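Local atomic coordinates of catechol O-methyltransferase (Niastella koreensis, PDB entry 7CVW), a protein that catalyses magnesium-dependent transfer of a methyl group from S-adenosyl-L-methionine to a hydroxyl of catechol-like compounds, giving meta and para products in equal proportion. Residues N60-G65 against D120-L125; I73-A78 against F133-I138; Q150-L155 against T160-D165. All coordinates share one frame; numbering follows the deposited sequence.

Interaction 1 (N60-G65 against D120-L125); sequences NILELG and DILPQL. With SAH (S-adenosyl-L-homocysteine), chain E.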
loop_
_atom_site.group_PDB
_atom_site.type_symbol
_atom_site.label_atom_id
_atom_site.label_comp_id
_atom_site.label_asym_id
_atom_site.label_seq_id
_atom_site.Cartn_x
_atom_site.Cartn_y
_atom_site.Cartn_z
ATOM N N ASN A 60 -9.267 -0.764 16.770
ATOM C CA ASN A 60 -9.398 -2.209 17.069
ATOM C C ASN A 60 -8.751 -2.987 15.928
ATOM O O ASN A 60 -9.222 -2.904 14.793
ATOM C CB ASN A 60 -10.854 -2.602 17.296
ATOM C CG ASN A 60 -11.360 -2.077 18.624
ATOM O OD1 ASN A 60 -10.897 -2.502 19.681
ATOM N ND2 ASN A 60 -12.268 -1.112 18.584
ATOM N N ILE A 61 -7.690 -3.712 16.238
ATOM C CA ILE A 61 -6.918 -4.458 15.211
ATOM C C ILE A 61 -6.895 -5.928 15.604
ATOM O O ILE A 61 -6.777 -6.230 16.825
ATOM C CB ILE A 61 -5.507 -3.879 15.024
ATOM C CG1 ILE A 61 -5.554 -2.438 14.492
ATOM C CG2 ILE A 61 -4.698 -4.774 14.095
ATOM C CD1 ILE A 61 -4.216 -1.789 14.485
ATOM N N LEU A 62 -7.047 -6.809 14.617
ATOM C CA LEU A 62 -6.920 -8.275 14.809
ATOM C C LEU A 62 -5.744 -8.752 13.990
ATOM O O LEU A 62 -5.682 -8.427 12.801
ATOM C CB LEU A 62 -8.198 -8.988 14.358
ATOM C CG LEU A 62 -8.195 -10.515 14.378
ATOM C CD1 LEU A 62 -7.986 -11.084 15.773
ATOM C CD2 LEU A 62 -9.507 -11.016 13.836
ATOM N N GLU A 63 -4.878 -9.561 14.590
ATOM C CA GLU A 63 -3.745 -10.182 13.869
ATOM C C GLU A 63 -3.791 -11.694 14.055
ATOM O O GLU A 63 -4.049 -12.170 15.177
ATOM C CB GLU A 63 -2.428 -9.636 14.398
ATOM C CG GLU A 63 -1.206 -10.379 13.902
ATOM C CD GLU A 63 0.075 -9.731 14.397
ATOM O OE1 GLU A 63 0.338 -9.819 15.634
ATOM O OE2 GLU A 63 0.799 -9.118 13.569
ATOM N N LEU A 64 -3.583 -12.433 12.982
ATOM C CA LEU A 64 -3.432 -13.910 13.047
ATOM C C LEU A 64 -1.964 -14.196 12.793
ATOM O O LEU A 64 -1.486 -13.862 11.704
ATOM C CB LEU A 64 -4.279 -14.583 11.969
ATOM C CG LEU A 64 -5.769 -14.706 12.224
ATOM C CD1 LEU A 64 -6.400 -13.425 12.675
ATOM C CD2 LEU A 64 -6.477 -15.222 10.978
ATOM N N GLY A 65 -1.302 -14.792 13.768
ATOM C CA GLY A 65 0.102 -15.159 13.632
ATOM C C GLY A 65 0.987 -14.101 14.259
ATOM O O GLY A 65 1.341 -13.116 13.590
ATOM N N ASP A 120 -9.919 -22.076 15.892
ATOM C CA ASP A 120 -10.662 -22.308 17.155
ATOM C C ASP A 120 -11.023 -20.949 17.773
ATOM O O ASP A 120 -12.112 -20.815 18.364
ATOM C CB ASP A 120 -9.839 -23.139 18.143
ATOM C CG ASP A 120 -9.592 -24.591 17.747
ATOM O OD1 ASP A 120 -10.418 -25.131 16.998
ATOM O OD2 ASP A 120 -8.574 -25.171 18.198
ATOM N N ILE A 121 -10.127 -19.973 17.697
ATOM C CA ILE A 121 -10.332 -18.670 18.397
ATOM C C ILE A 121 -11.247 -17.734 17.597
ATOM O O ILE A 121 -11.989 -16.955 18.209
ATOM C CB ILE A 121 -8.982 -18.043 18.790
ATOM C CG1 ILE A 121 -8.259 -18.922 19.814
ATOM C CG2 ILE A 121 -9.181 -16.623 19.318
ATOM C CD1 ILE A 121 -6.791 -18.553 19.976
ATOM N N LEU A 122 -11.186 -17.749 16.277
ATOM C CA LEU A 122 -12.026 -16.851 15.451
ATOM C C LEU A 122 -13.497 -17.015 15.831
ATOM O O LEU A 122 -14.170 -15.994 16.043
ATOM C CB LEU A 122 -11.727 -17.108 13.968
ATOM C CG LEU A 122 -10.415 -16.471 13.498
ATOM C CD1 LEU A 122 -9.927 -17.065 12.188
ATOM C CD2 LEU A 122 -10.523 -14.953 13.394
ATOM N N PRO A 123 -14.063 -18.245 15.955
ATOM C CA PRO A 123 -15.466 -18.353 16.357
ATOM C C PRO A 123 -15.719 -17.876 17.792
ATOM O O PRO A 123 -16.781 -17.386 18.084
ATOM C CB PRO A 123 -15.830 -19.832 16.166
ATOM C CG PRO A 123 -14.521 -20.566 16.029
ATOM C CD PRO A 123 -13.535 -19.537 15.496
ATOM N N GLN A 124 -14.711 -17.921 18.652
ATOM C CA GLN A 124 -14.819 -17.340 20.011
ATOM C C GLN A 124 -15.010 -15.826 19.885
ATOM O O GLN A 124 -15.833 -15.264 20.612
ATOM C CB GLN A 124 -13.577 -17.601 20.868
ATOM C CG GLN A 124 -13.147 -19.058 20.967
ATOM C CD GLN A 124 -11.861 -19.223 21.737
ATOM O OE1 GLN A 124 -11.153 -18.255 22.043
ATOM N NE2 GLN A 124 -11.537 -20.469 22.021
ATOM N N LEU A 125 -14.234 -15.162 19.018
ATOM C CA LEU A 125 -14.302 -13.691 18.870
ATOM C C LEU A 125 -15.691 -13.320 18.340
ATOM O O LEU A 125 -16.230 -12.294 18.796
ATOM C CB LEU A 125 -13.192 -13.240 17.915
ATOM C CG LEU A 125 -11.760 -13.383 18.452
ATOM C CD1 LEU A 125 -10.723 -13.097 17.363
ATOM C CD2 LEU A 125 -11.508 -12.477 19.632
HETATM N N SAH E . 3.138 -11.631 11.781
HETATM C CA SAH E . 4.434 -12.079 12.327
HETATM C CB SAH E . 4.871 -13.400 11.676
HETATM C CG SAH E . 3.915 -14.530 11.865
HETATM S SD SAH E . 4.842 -16.047 11.397
HETATM C C SAH E . 5.441 -10.963 12.040
HETATM O O SAH E . 6.138 -10.605 12.920
HETATM O OXT SAH E . 5.452 -10.556 10.929
HETATM C "C5'" SAH E . 3.500 -17.275 11.468
HETATM C "C4'" SAH E . 3.049 -17.522 12.881
HETATM O "O4'" SAH E . 1.806 -18.228 12.794
HETATM C "C3'" SAH E . 3.967 -18.409 13.752
HETATM O "O3'" SAH E . 4.286 -17.806 14.992
HETATM C "C2'" SAH E . 3.155 -19.689 13.960
HETATM O "O2'" SAH E . 3.400 -20.329 15.183
HETATM C "C1'" SAH E . 1.748 -19.133 13.857
HETATM N N9 SAH E . 0.725 -20.115 13.581
HETATM C C8 SAH E . 0.851 -21.295 12.909
HETATM N N7 SAH E . -0.258 -21.979 12.862
HETATM C C5 SAH E . -1.175 -21.207 13.546
HETATM C C6 SAH E . -2.543 -21.375 13.840
HETATM N N6 SAH E . -3.238 -22.438 13.493
HETATM N N1 SAH E . -3.145 -20.416 14.546
HETATM C C2 SAH E . -2.432 -19.350 14.908
HETATM N N3 SAH E . -1.152 -19.094 14.706
HETATM C C4 SAH E . -0.575 -20.052 13.989
#

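Interaction 2 (I73-A78 against F133-I138); sequences IWMARA and FDMIFI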
loop_
_atom_site.group_PDB
_atom_site.type_symbol
_atom_site.label_atom_id
_atom_site.label_comp_id
_atom_site.label_asym_id
_atom_site.label_seq_id
_atom_site.Cartn_x
_atom_site.Cartn_y
_atom_site.Cartn_z
ATOM N N ILE A 73 4.005 -5.021 17.151
ATOM C CA ILE A 73 4.508 -3.733 17.711
ATOM C C ILE A 73 4.296 -2.603 16.697
ATOM O O ILE A 73 3.851 -1.522 17.088
ATOM C CB ILE A 73 5.982 -3.873 18.120
ATOM C CG1 ILE A 73 6.090 -4.800 19.334
ATOM C CG2 ILE A 73 6.617 -2.517 18.379
ATOM C CD1 ILE A 73 7.473 -5.346 19.600
ATOM N N TRP A 74 4.687 -2.799 15.439
ATOM C CA TRP A 74 4.487 -1.784 14.370
ATOM C C TRP A 74 3.013 -1.367 14.327
ATOM O O TRP A 74 2.705 -0.155 14.366
ATOM C CB TRP A 74 4.940 -2.347 13.032
ATOM C CG TRP A 74 6.406 -2.230 12.749
ATOM C CD1 TRP A 74 7.322 -3.241 12.673
ATOM C CD2 TRP A 74 7.110 -1.021 12.436
ATOM N NE1 TRP A 74 8.540 -2.741 12.326
ATOM C CE2 TRP A 74 8.443 -1.378 12.175
ATOM C CE3 TRP A 74 6.731 0.320 12.336
ATOM C CZ2 TRP A 74 9.414 -0.428 11.839
ATOM C CZ3 TRP A 74 7.693 1.258 12.028
ATOM C CH2 TRP A 74 9.003 0.880 11.740
ATOM N N MET A 75 2.080 -2.304 14.256
ATOM C CA MET A 75 0.645 -1.928 14.136
ATOM C C MET A 75 0.114 -1.339 15.446
ATOM O O MET A 75 -0.630 -0.367 15.375
ATOM C CB MET A 75 -0.220 -3.115 13.712
ATOM C CG MET A 75 0.109 -3.548 12.304
ATOM S SD MET A 75 -1.001 -4.864 11.720
ATOM C CE MET A 75 -0.437 -6.236 12.714
ATOM N N ALA A 76 0.454 -1.894 16.614
ATOM C CA ALA A 76 -0.126 -1.417 17.896
ATOM C C ALA A 76 0.310 0.026 18.164
ATOM O O ALA A 76 -0.459 0.795 18.787
ATOM C CB ALA A 76 0.308 -2.323 19.016
ATOM N N ARG A 77 1.471 0.425 17.650
ATOM C CA ARG A 77 1.940 1.823 17.817
ATOM C C ARG A 77 1.074 2.817 17.031
ATOM O O ARG A 77 1.197 4.016 17.330
ATOM C CB ARG A 77 3.414 1.914 17.437
ATOM C CG ARG A 77 4.292 1.398 18.564
ATOM C CD ARG A 77 5.738 1.284 18.185
ATOM N NE ARG A 77 6.541 0.994 19.351
ATOM C CZ ARG A 77 7.845 0.716 19.330
ATOM N NH1 ARG A 77 8.516 0.695 18.194
ATOM N NH2 ARG A 77 8.475 0.504 20.475
ATOM N N ALA A 78 0.193 2.387 16.123
ATOM C CA ALA A 78 -0.735 3.296 15.421
ATOM C C ALA A 78 -1.983 3.551 16.274
ATOM O O ALA A 78 -2.753 4.432 15.899
ATOM C CB ALA A 78 -1.137 2.718 14.096
ATOM N N PHE A 133 -13.453 -5.127 13.718
ATOM C CA PHE A 133 -12.061 -4.649 13.669
ATOM C C PHE A 133 -11.913 -3.684 12.503
ATOM O O PHE A 133 -12.509 -3.926 11.452
ATOM C CB PHE A 133 -11.079 -5.819 13.568
ATOM C CG PHE A 133 -11.147 -6.720 14.775
ATOM C CD1 PHE A 133 -10.404 -6.416 15.902
ATOM C CD2 PHE A 133 -11.950 -7.854 14.783
ATOM C CE1 PHE A 133 -10.479 -7.212 17.040
ATOM C CE2 PHE A 133 -11.991 -8.670 15.903
ATOM C CZ PHE A 133 -11.266 -8.341 17.032
ATOM N N ASP A 134 -11.107 -2.651 12.689
ATOM C CA ASP A 134 -10.850 -1.629 11.647
ATOM C C ASP A 134 -9.836 -2.187 10.654
ATOM O O ASP A 134 -9.885 -1.800 9.471
ATOM C CB ASP A 134 -10.331 -0.358 12.307
ATOM C CG ASP A 134 -11.316 0.206 13.310
ATOM O OD1 ASP A 134 -12.444 0.472 12.885
ATOM O OD2 ASP A 134 -10.989 0.279 14.519
ATOM N N MET A 135 -8.917 -3.032 11.141
ATOM C CA MET A 135 -7.848 -3.639 10.317
ATOM C C MET A 135 -7.593 -5.057 10.816
ATOM O O MET A 135 -7.627 -5.283 12.038
ATOM C CB MET A 135 -6.569 -2.815 10.379
ATOM C CG MET A 135 -5.469 -3.363 9.515
ATOM S SD MET A 135 -4.102 -2.192 9.482
ATOM C CE MET A 135 -2.786 -3.133 8.719
ATOM N N ILE A 136 -7.397 -5.981 9.876
ATOM C CA ILE A 136 -7.145 -7.414 10.182
ATOM C C ILE A 136 -5.928 -7.828 9.384
ATOM O O ILE A 136 -5.933 -7.595 8.148
ATOM C CB ILE A 136 -8.377 -8.290 9.880
ATOM C CG1 ILE A 136 -9.606 -7.767 10.632
ATOM C CG2 ILE A 136 -8.090 -9.744 10.217
ATOM C CD1 ILE A 136 -10.875 -8.509 10.376
ATOM N N PHE A 137 -4.929 -8.390 10.053
ATOM C CA PHE A 137 -3.691 -8.883 9.411
ATOM C C PHE A 137 -3.679 -10.396 9.521
ATOM O O PHE A 137 -3.556 -10.924 10.625
ATOM C CB PHE A 137 -2.452 -8.217 10.013
ATOM C CG PHE A 137 -1.142 -8.595 9.367
ATOM C CD1 PHE A 137 -1.001 -8.551 7.987
ATOM C CD2 PHE A 137 -0.031 -8.961 10.124
ATOM C CE1 PHE A 137 0.203 -8.888 7.394
ATOM C CE2 PHE A 137 1.169 -9.292 9.517
ATOM C CZ PHE A 137 1.291 -9.233 8.156
ATOM N N ILE A 138 -3.833 -11.073 8.394
ATOM C CA ILE A 138 -3.798 -12.553 8.286
ATOM C C ILE A 138 -2.370 -12.982 7.954
ATOM O O ILE A 138 -1.885 -12.691 6.843
ATOM C CB ILE A 138 -4.777 -13.049 7.227
ATOM C CG1 ILE A 138 -6.194 -12.566 7.528
ATOM C CG2 ILE A 138 -4.684 -14.563 7.120
ATOM C CD1 ILE A 138 -7.204 -12.982 6.493
#

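Interaction 3 (Q150-L155 against T160-D165); sequences QWALRL and TLIVAD. With MG (magnesium ion), chain C.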
loop_
_atom_site.group_PDB
_atom_site.type_symbol
_atom_site.label_atom_id
_atom_site.label_comp_id
_atom_site.label_asym_id
_atom_site.label_seq_id
_atom_site.Cartn_x
_atom_site.Cartn_y
_atom_site.Cartn_z
ATOM N N GLN A 150 -12.891 -15.722 5.547
ATOM C CA GLN A 150 -14.354 -15.779 5.774
ATOM C C GLN A 150 -14.669 -15.360 7.207
ATOM O O GLN A 150 -15.608 -14.619 7.414
ATOM C CB GLN A 150 -14.912 -17.171 5.497
ATOM C CG GLN A 150 -14.553 -17.708 4.122
ATOM C CD GLN A 150 -14.812 -16.757 2.980
ATOM O OE1 GLN A 150 -15.855 -16.108 2.908
ATOM N NE2 GLN A 150 -13.834 -16.662 2.087
ATOM N N TRP A 151 -13.894 -15.812 8.184
ATOM C CA TRP A 151 -14.059 -15.389 9.592
ATOM C C TRP A 151 -13.765 -13.902 9.731
ATOM O O TRP A 151 -14.500 -13.196 10.425
ATOM C CB TRP A 151 -13.162 -16.235 10.492
ATOM C CG TRP A 151 -13.692 -17.612 10.749
ATOM C CD1 TRP A 151 -13.195 -18.784 10.279
ATOM C CD2 TRP A 151 -14.867 -17.954 11.507
ATOM N NE1 TRP A 151 -13.959 -19.836 10.713
ATOM C CE2 TRP A 151 -14.991 -19.357 11.464
ATOM C CE3 TRP A 151 -15.811 -17.213 12.226
ATOM C CZ2 TRP A 151 -16.020 -20.048 12.101
ATOM C CZ3 TRP A 151 -16.827 -17.893 12.866
ATOM C CH2 TRP A 151 -16.933 -19.285 12.790
ATOM N N ALA A 152 -12.741 -13.401 9.054
ATOM C CA ALA A 152 -12.386 -11.968 9.094
ATOM C C ALA A 152 -13.599 -11.146 8.640
ATOM O O ALA A 152 -13.915 -10.125 9.291
ATOM C CB ALA A 152 -11.159 -11.706 8.260
ATOM N N LEU A 153 -14.313 -11.572 7.601
ATOM C CA LEU A 153 -15.502 -10.807 7.125
ATOM C C LEU A 153 -16.581 -10.769 8.213
ATOM O O LEU A 153 -17.235 -9.727 8.384
ATOM C CB LEU A 153 -16.024 -11.456 5.843
ATOM C CG LEU A 153 -15.129 -11.268 4.623
ATOM C CD1 LEU A 153 -15.711 -12.020 3.428
ATOM C CD2 LEU A 153 -14.975 -9.808 4.280
ATOM N N ARG A 154 -16.759 -11.862 8.942
ATOM C CA ARG A 154 -17.737 -11.920 10.058
ATOM C C ARG A 154 -17.345 -10.920 11.158
ATOM O O ARG A 154 -18.206 -10.550 11.938
ATOM C CB ARG A 154 -17.819 -13.348 10.591
ATOM C CG ARG A 154 -18.620 -14.294 9.710
ATOM C CD ARG A 154 -20.014 -14.466 10.280
ATOM N NE ARG A 154 -20.138 -15.764 10.927
ATOM C CZ ARG A 154 -20.907 -16.030 11.977
ATOM N NH1 ARG A 154 -21.619 -15.076 12.560
ATOM N NH2 ARG A 154 -20.938 -17.260 12.454
ATOM N N LEU A 155 -16.077 -10.526 11.250
ATOM C CA LEU A 155 -15.544 -9.652 12.318
ATOM C C LEU A 155 -15.228 -8.257 11.755
ATOM O O LEU A 155 -14.518 -7.507 12.441
ATOM C CB LEU A 155 -14.297 -10.331 12.893
ATOM C CG LEU A 155 -14.596 -11.604 13.681
ATOM C CD1 LEU A 155 -13.324 -12.383 13.939
ATOM C CD2 LEU A 155 -15.318 -11.256 14.983
ATOM N N THR A 160 -13.514 -1.893 6.677
ATOM C CA THR A 160 -12.415 -2.673 7.297
ATOM C C THR A 160 -11.396 -3.018 6.212
ATOM O O THR A 160 -11.789 -3.442 5.110
ATOM C CB THR A 160 -12.919 -3.961 7.938
ATOM O OG1 THR A 160 -13.718 -3.635 9.081
ATOM C CG2 THR A 160 -11.779 -4.876 8.322
ATOM N N LEU A 161 -10.114 -2.893 6.550
ATOM C CA LEU A 161 -8.985 -3.296 5.699
ATOM C C LEU A 161 -8.525 -4.656 6.180
ATOM O O LEU A 161 -8.176 -4.776 7.379
ATOM C CB LEU A 161 -7.851 -2.285 5.823
ATOM C CG LEU A 161 -6.564 -2.671 5.114
ATOM C CD1 LEU A 161 -6.761 -2.744 3.615
ATOM C CD2 LEU A 161 -5.455 -1.688 5.481
ATOM N N ILE A 162 -8.468 -5.623 5.261
ATOM C CA ILE A 162 -7.920 -6.970 5.529
ATOM C C ILE A 162 -6.667 -7.100 4.682
ATOM O O ILE A 162 -6.716 -6.853 3.467
ATOM C CB ILE A 162 -8.930 -8.090 5.228
ATOM C CG1 ILE A 162 -10.231 -7.870 5.985
ATOM C CG2 ILE A 162 -8.310 -9.438 5.570
ATOM C CD1 ILE A 162 -11.391 -8.697 5.499
ATOM N N VAL A 163 -5.561 -7.420 5.339
ATOM C CA VAL A 163 -4.236 -7.612 4.703
ATOM C C VAL A 163 -3.833 -9.060 4.929
ATOM O O VAL A 163 -3.966 -9.531 6.078
ATOM C CB VAL A 163 -3.193 -6.662 5.312
ATOM C CG1 VAL A 163 -1.829 -6.867 4.676
ATOM C CG2 VAL A 163 -3.636 -5.225 5.198
ATOM N N ALA A 164 -3.373 -9.746 3.898
ATOM C CA ALA A 164 -2.905 -11.140 4.016
ATOM C C ALA A 164 -1.480 -11.208 3.488
ATOM O O ALA A 164 -1.267 -10.825 2.326
ATOM C CB ALA A 164 -3.807 -12.098 3.261
ATOM N N ASP A 165 -0.531 -11.666 4.299
ATOM C CA ASP A 165 0.889 -11.712 3.880
ATOM C C ASP A 165 1.195 -13.023 3.146
ATOM O O ASP A 165 0.521 -14.039 3.392
ATOM C CB ASP A 165 1.817 -11.533 5.085
ATOM C CG ASP A 165 3.255 -11.199 4.755
ATOM O OD1 ASP A 165 3.477 -10.625 3.676
ATOM O OD2 ASP A 165 4.150 -11.494 5.602
HETATM MG MG MG C . 4.422 -13.365 7.047
HETATM O O HOH W 1 5.929 -12.138 8.428
HETATM O O HOH W 2 4.490 -15.621 8.123
#

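Interaction 1 (N60-G65 against D120-L125)
Strand 60-64 and the 120-125 part of helix 118-128 run nearly antiparallel, their axes 11.3 Å apart at closest approach and 163° between their directions, with Leu62 and Leu64 meeting Leu122 and Leu125. This is the helix-on-sheet layer of the Rossmann-like class I methyltransferase fold, in which strand 60-64 leads into the cofactor-binding loop. The contact is purely apolar and made by methyl groups of four buried leucines. Leu62 serves both helical partners by splitting its two branches: CD1 meets CD1 of Leu125 tip to tip at 3.8 Å, while CD2 lies 4.1 Å from CD2 of Leu122, the two side chains crossing at a slant. Leu122 is forked in the same way, and its other methyl, CD1, meets CD2 of Leu64 end to end at 4.1 Å. The CB atoms of Leu64 and Leu122 do not aim straight across; in each, CG stands opposite the carbonyl carbon and beside the backbone N, and the branch ends come nearer than the CB bonds suggest. Tyr148 packs on both residues, and Leu155 on Leu62 and Leu122, extending the apolar layer toward helix 145-154. Side chains alternate along the strand, so Glu63 leaves by the other face, where its carboxylate is gripped by hydroxyls: OE2 bonds to Ser71, OE1 to Thr72 and Thr87. That carboxylate is close to the amino group of S-adenosyl-L-homocysteine, with OE2 3.9 Å from the ligand N, and its negative charge would probably favour an ammonium there. Just past the strand, Gly65 has backbone angles (phi 97°, psi 95°) suited to glycine, and its carbonyl O accepts a hydrogen bond of 3.0 Å from the ligand N.

Interaction 2 (I73-A78 against F133-I138)
Met75 of helix 70-76 lies across both Met135 and Phe137 of strand 133-138, its side chain at about a right angle to each, in a Met-aromatic contact on one face of the Rossmann-like sheet. Met135 and Phe137 are two apart on the strand and both send CB toward the helix, whereas Ile136 between them turns to the other face, onto helix 145-154. Met75 fits against the pair through its last two atoms. SD lies 3.9 Å from CE of Met135, whose chain runs out extended to meet it. A bend about the final torsion (chi3 -71°) turns CE of Met75 toward Phe137, where it meets CB as well as the ring. The approach to the aromatic group is oblique: SD is 5.1 Å from the centroid of the Phe137 ring and 43° off its normal. Glu63 of the neighbouring strand touches both Met75 and Phe137, while Ala53 of helix 43-55 packs on Met135. Phe137 also touches S-adenosyl-L-homocysteine, so the methionine packs behind a wall of the cofactor pocket. The closest approach to the ring is made by the methyl, with CE of Met75 3.8 Å from CD2 of Phe137.

Interaction 3 (Q150-L155 against T160-D165)
The helix-to-strand half of a beta-alpha-beta unit in the Rossmann-like fold brings Ala152 and Leu153, near the end of helix 145-154, against Ile162 of strand 160-165, whose segment carries the metal ligand Asp165. Both close approaches are made by one methyl: CD1 of Ile162 is 4.1 Å from CB of Ala152 and 3.9 Å from CD2 of Leu153. Ala152 turns its CB toward the strand, and its small side chain lets the backbones come close, with CA atoms of Ala152 and Ile162 7.6 Å apart. Leu153 starts in the other direction, yet its branch end comes back nearer the strand, and the side chain crosses that of Ile162 at about a right angle. On the isoleucine, CG1 lies opposite the carbonyl carbon (chi1 -55°) and carries CD1 out to the helix.

Farther along the segment, Asp165 takes no part in this packing; its OD2 binds the magnesium ion at 2.4 Å. Two waters also bind the metal, and Asp139 and Asn166 complete the protein ligands. Tyr145, at the start of the same helix, hydrogen-bonds through OH to the carbonyl O of Asp165. Strand 160-165 lies between parallel strand 133-138 and antiparallel strand 213-220; Ile136 packs on Ala152, Ile138 on Ile162, and Val220 on both Leu153 and Ile162.

All three interactions join a helix to the same sheet through buried apolar side chains, although Leu153 in interaction 3 is partly exposed. Strands 60-64, 133-138 and 160-165 are consecutive neighbours: probable backbone hydrogen bonds, Leu64 N with Phe137 O and Ile138 N with Val163 O, join each strand to the next. Interactions 1 and 3 share a face, where Leu122 meets Trp151 and Leu155; in interaction 2, helix 70-76 covers the opposite face from helices 118-128 and 145-154. Their chemistry differs accordingly: aliphatic methyl groups in 1 and 3, sulfur and an aromatic ring in 2. Segments 60-65 and 160-165 end in direct ligand contacts, Gly65 to the cofactor product and Asp165 to magnesium.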